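PDB 6N1B: carbohydrate-binding protein from Flavonifractor plautii, which probably removes the N-acetyl group from N-acetylgalactosamine of the blood group A antigen and binds blood group B trisaccharide in its pocket. Local coordinates for residues Arg68-Tyr73 / Pro86-Ser91; Glu101-Pro106 / Val159-Pro164. All blocks are in the same frame, centred on the assembly; numbering follows the deposited sequence.

Interaction 1: residues Arg68-Tyr73 / Pro86-Ser91; sequences RYWAVY and PSIVAS
Ala90 drives its single methyl group onto the ring of Trp70. Ala90 CB lies 3.6 Å from the centroid of the six-membered ring of Trp70, 4° off the ring normal. This CH-pi contact sets a small bump squarely over a flat face. The torsion chi1 of -73° places Trp70 CG opposite the carbonyl carbon, and the indole then reaches across toward 86-91. Ile88 meets the rim of the same ring. Ile88 CG2 is 3.9 Å from Trp70 CZ3, near the ring plane. The other arm of Ile88 ends in CD1, 3.8 Å from Val72 CB. The two branches of Ile88 thus fit between the indole rim and the valine. Trp64 adds an edge-to-face ring contact to Trp70.

The opposite face carries Tyr69, Ala71 and Tyr73 beside Ser91, Val89 and Ser87. Tyr73 has chi1 of 62°, with CG between its backbone N and carbonyl carbon, and its ring leans over the neighbouring strand. Ser87 CB sits under one ring face, 3.5 Å from Tyr73 CZ. Val89 CG2 fills the step between Ala71 CB, at 4.1 Å, and Tyr73 CE1. The phenol OH of Tyr73 goes on to the carbonyl of Pro39.

Six backbone hydrogen bonds fix this register. Ala71 and Val89 exchange the straightest two, with Ala71 N 2.9 Å from Val89 O. Strand 52-60 flanks 67-75 on its other side. This is an antiparallel beta hairpin within one sheet, consistent with a blade of a five-bladed beta-propeller.

Interaction 2: residues Glu101-Pro106 / Val159-Pro164; sequences EGLSNP and VHWGVP
Val159 presses both methyl groups against the backbone of 101-103. Val159 CG2 lies 3.4 Å from Glu101 O. Val159 CG1 lies 3.5 Å from Gly102 C. With chi1 at 173°, CG1 is opposite its own backbone N, and the two branches spread along the facing chain. Gly102 has a positive phi of 93° and offers bare main chain to the valine. The CB of Glu101 points away from 159-164, and its carbonyl meets the valine. Leu103 comes up to the main chain of Val159, with Leu103 CD1 3.7 Å from Val159 O.

That carbonyl has a polar partner as well. One water donates to Val159 O at 2.7 Å. The same water accepts from Ser104 N at 3.0 Å. It therefore joins the main chain of the two segments through a single bridge. At the other end of the valine, the backbone N is bound by the carboxylate of Asp157.

His160 next turns its CB away from 101-106. Its ring lies against Val159, and Val159 CG1 is 3.6 Å above the plane of the His160 ring and offset toward the rim. Asp157 also bonds to His160 ND1.

Trp161 then brings its CB back toward 101-106. The pyrrole part of its indole meets Leu103. Trp161 NE1 is 3.5 Å from Leu103 CD1, and Trp161 CD1 is 3.8 Å from the same methyl. The two side chains cross at a slant. NE1 gives its hydrogen to Gly158 O, so the leucine contact is apolar packing beside a satisfied donor. Across the two segments, the chemistry is methyl packing plus one water bridge. This implies that shape fit and water, rather than charge pairing or direct polar bonds, join these two segments near the surface.

The centres of interactions 1 and 2 are 11 Å apart, and the two touch directly. Ile88 N is 2.8 Å from Asn105 OD1, a probable hydrogen bond. Pro106 CB packs 3.3 Å from Pro86 O. The side chains of Leu103 and Trp161 also rest on Ile88, so interaction 2 packs on the Pro86-Ile88 end of segment 86-91. Interaction 1 comes nearer to a calcium ion. The Val72 side chain is about 7 Å from one, and Val72 bonds through its backbone to the calcium ligand Asp56. The Pro86 side chain is about 11 Å from the bound alpha-D-galactopyranose. The Trp161 side chain is about 12 Å from a calcium ion.

Interaction 1: residues Arg68-Tyr73 / Pro86-Ser91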
# COMPACT_ATOMS: atom_id res chain seq x y z
N ARG A 68 -6.46 17.37 2.41
CA ARG A 68 -5.97 16.68 3.58
C ARG A 68 -5.72 15.18 3.31
O ARG A 68 -5.01 14.52 4.10
CB ARG A 68 -6.99 16.74 4.78
CG ARG A 68 -7.08 18.14 5.33
CD ARG A 68 -7.99 18.06 6.61
NE ARG A 68 -8.52 19.36 6.98
CZ ARG A 68 -9.16 19.55 8.16
NH1 ARG A 68 -9.28 18.53 9.05
NH2 ARG A 68 -9.72 20.73 8.37
N TYR A 69 -6.24 14.61 2.20
CA TYR A 69 -6.03 13.19 1.86
C TYR A 69 -5.31 13.14 0.55
O TYR A 69 -5.69 13.73 -0.48
CB TYR A 69 -7.31 12.46 1.70
CG TYR A 69 -8.23 12.43 2.89
CD1 TYR A 69 -9.06 13.50 3.23
CD2 TYR A 69 -8.42 11.29 3.71
CE1 TYR A 69 -9.98 13.43 4.26
CE2 TYR A 69 -9.32 11.17 4.69
CZ TYR A 69 -10.11 12.27 4.98
OH TYR A 69 -11.07 12.15 5.97
N TRP A 70 -4.23 12.31 0.53
CA TRP A 70 -3.43 12.04 -0.69
C TRP A 70 -3.28 10.54 -0.80
O TRP A 70 -3.02 9.90 0.26
CB TRP A 70 -2.08 12.72 -0.63
CG TRP A 70 -2.24 14.21 -0.83
CD1 TRP A 70 -2.64 15.16 0.09
CD2 TRP A 70 -2.14 14.87 -2.10
NE1 TRP A 70 -2.81 16.35 -0.56
CE2 TRP A 70 -2.48 16.24 -1.88
CE3 TRP A 70 -1.78 14.49 -3.38
CZ2 TRP A 70 -2.50 17.18 -2.93
CZ3 TRP A 70 -1.74 15.43 -4.40
CH2 TRP A 70 -2.11 16.74 -4.16
N ALA A 71 -3.41 9.97 -1.99
CA ALA A 71 -3.23 8.55 -2.15
C ALA A 71 -2.35 8.29 -3.35
O ALA A 71 -2.48 8.92 -4.41
CB ALA A 71 -4.57 7.80 -2.26
N VAL A 72 -1.50 7.25 -3.20
CA VAL A 72 -0.84 6.63 -4.36
C VAL A 72 -1.43 5.23 -4.55
O VAL A 72 -1.90 4.63 -3.57
CB VAL A 72 0.69 6.61 -4.14
CG1 VAL A 72 1.11 5.67 -2.97
CG2 VAL A 72 1.46 6.26 -5.46
N TYR A 73 -1.47 4.76 -5.77
CA TYR A 73 -2.06 3.48 -6.04
C TYR A 73 -1.55 3.03 -7.41
O TYR A 73 -0.84 3.76 -8.13
CB TYR A 73 -3.62 3.58 -6.07
CG TYR A 73 -4.17 4.49 -7.14
CD1 TYR A 73 -4.08 5.88 -7.02
CD2 TYR A 73 -4.69 4.00 -8.29
CE1 TYR A 73 -4.50 6.70 -8.01
CE2 TYR A 73 -5.12 4.86 -9.33
CZ TYR A 73 -5.04 6.18 -9.13
OH TYR A 73 -5.47 7.06 -10.12
N PRO A 86 2.55 3.57 -10.66
CA PRO A 86 2.15 4.55 -9.60
C PRO A 86 1.41 5.76 -10.14
O PRO A 86 1.87 6.42 -11.08
CB PRO A 86 3.48 4.91 -8.94
CG PRO A 86 4.27 3.66 -9.10
CD PRO A 86 3.86 3.05 -10.43
N SER A 87 0.27 6.03 -9.50
CA SER A 87 -0.68 7.06 -9.84
C SER A 87 -1.08 7.78 -8.54
O SER A 87 -1.10 7.16 -7.47
CB SER A 87 -1.88 6.42 -10.55
OG SER A 87 -1.50 5.85 -11.81
N ILE A 88 -1.45 9.07 -8.69
CA ILE A 88 -1.79 9.90 -7.52
C ILE A 88 -3.22 10.46 -7.66
O ILE A 88 -3.62 10.93 -8.77
CB ILE A 88 -0.81 11.07 -7.42
CG1 ILE A 88 0.61 10.58 -7.13
CG2 ILE A 88 -1.23 12.20 -6.47
CD1 ILE A 88 0.81 10.13 -5.68
N VAL A 89 -3.93 10.45 -6.53
CA VAL A 89 -5.17 11.21 -6.40
C VAL A 89 -5.12 11.94 -5.04
O VAL A 89 -4.33 11.62 -4.14
CB VAL A 89 -6.43 10.33 -6.54
CG1 VAL A 89 -6.70 9.99 -7.99
CG2 VAL A 89 -6.37 9.09 -5.66
N ALA A 90 -6.05 12.88 -4.86
CA ALA A 90 -6.27 13.63 -3.66
C ALA A 90 -7.76 13.73 -3.33
O ALA A 90 -8.59 13.49 -4.26
CB ALA A 90 -5.62 15.03 -3.68
N SER A 91 -8.09 14.04 -2.07
CA SER A 91 -9.45 14.10 -1.66
C SER A 91 -9.59 15.02 -0.50
O SER A 91 -8.66 15.17 0.31
CB SER A 91 -9.91 12.64 -1.28
OG SER A 91 -11.23 12.65 -0.87

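Interaction 2: residues Glu101-Pro106 / Val159-Pro164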
# COMPACT_ATOMS: atom_id res chain seq x y z
N GLU A 101 -5.27 19.33 -10.39
CA GLU A 101 -5.19 20.07 -11.66
C GLU A 101 -3.74 20.16 -12.08
O GLU A 101 -2.82 20.52 -11.29
CB GLU A 101 -5.70 21.44 -11.45
CG GLU A 101 -5.58 22.23 -12.74
CD GLU A 101 -6.53 23.41 -12.79
OE1 GLU A 101 -6.55 24.23 -11.84
OE2 GLU A 101 -7.26 23.46 -13.82
N GLY A 102 -3.51 19.77 -13.29
CA GLY A 102 -2.19 19.71 -13.88
C GLY A 102 -1.47 18.39 -13.78
O GLY A 102 -0.46 18.22 -14.48
N LEU A 103 -1.94 17.47 -12.93
CA LEU A 103 -1.23 16.18 -12.78
C LEU A 103 -1.58 15.25 -13.93
O LEU A 103 -2.73 15.17 -14.32
CB LEU A 103 -1.67 15.56 -11.49
CG LEU A 103 -0.95 14.20 -11.24
CD1 LEU A 103 -0.24 14.10 -9.97
CD2 LEU A 103 -1.87 13.16 -11.41
N SER A 104 -0.57 14.57 -14.47
CA SER A 104 -0.70 13.53 -15.46
C SER A 104 -0.32 12.19 -14.93
O SER A 104 0.88 11.90 -14.63
CB SER A 104 0.29 13.86 -16.65
OG SER A 104 0.24 12.85 -17.64
N ASN A 105 -1.31 11.30 -14.74
CA ASN A 105 -1.06 9.93 -14.28
C ASN A 105 -0.74 9.04 -15.52
O ASN A 105 -1.28 9.28 -16.62
CB ASN A 105 -2.28 9.41 -13.53
CG ASN A 105 -2.23 9.81 -12.10
OD1 ASN A 105 -1.17 9.76 -11.43
ND2 ASN A 105 -3.42 10.13 -11.51
N PRO A 106 0.06 8.03 -15.34
CA PRO A 106 0.77 7.68 -14.07
C PRO A 106 1.96 8.66 -13.87
O PRO A 106 2.51 9.23 -14.81
CB PRO A 106 1.21 6.25 -14.33
CG PRO A 106 1.50 6.22 -15.79
CD PRO A 106 0.44 7.13 -16.42
N VAL A 159 1.57 18.01 -7.88
CA VAL A 159 1.37 17.91 -9.31
C VAL A 159 2.55 17.26 -10.05
O VAL A 159 2.42 16.42 -10.96
CB VAL A 159 1.04 19.36 -9.91
CG1 VAL A 159 0.98 19.34 -11.41
CG2 VAL A 159 -0.20 19.91 -9.29
N HIS A 160 3.78 17.71 -9.67
CA HIS A 160 5.01 17.23 -10.26
C HIS A 160 5.76 16.33 -9.26
O HIS A 160 5.99 16.77 -8.13
CB HIS A 160 5.87 18.45 -10.64
CG HIS A 160 5.17 19.36 -11.56
ND1 HIS A 160 4.59 20.52 -11.08
CD2 HIS A 160 4.95 19.30 -12.85
CE1 HIS A 160 4.05 21.18 -12.10
NE2 HIS A 160 4.18 20.42 -13.19
N TRP A 161 6.09 15.11 -9.73
CA TRP A 161 6.65 14.10 -8.86
C TRP A 161 7.96 13.60 -9.48
O TRP A 161 7.94 13.08 -10.61
CB TRP A 161 5.64 12.89 -8.81
CG TRP A 161 4.36 13.32 -8.13
CD1 TRP A 161 3.30 14.05 -8.67
CD2 TRP A 161 3.99 13.02 -6.77
NE1 TRP A 161 2.36 14.25 -7.69
CE2 TRP A 161 2.72 13.64 -6.50
CE3 TRP A 161 4.62 12.36 -5.69
CZ2 TRP A 161 2.13 13.66 -5.23
CZ3 TRP A 161 4.02 12.34 -4.48
CH2 TRP A 161 2.75 13.00 -4.23
N GLY A 162 9.06 13.75 -8.72
CA GLY A 162 10.35 13.43 -9.30
C GLY A 162 11.49 13.65 -8.32
O GLY A 162 11.44 13.28 -7.15
N VAL A 163 12.55 14.21 -8.86
CA VAL A 163 13.79 14.39 -8.13
C VAL A 163 13.97 15.86 -7.74
O VAL A 163 13.99 16.72 -8.65
CB VAL A 163 15.00 13.93 -9.01
CG1 VAL A 163 16.32 14.09 -8.21
CG2 VAL A 163 14.79 12.46 -9.37
N PRO A 164 14.02 16.15 -6.45
CA PRO A 164 14.16 17.59 -6.04
C PRO A 164 15.35 18.25 -6.71
O PRO A 164 16.44 17.67 -6.84
CB PRO A 164 14.34 17.50 -4.52
CG PRO A 164 13.56 16.23 -4.13
CD PRO A 164 13.94 15.25 -5.27
O HOH W 1 2.19 15.14 -13.35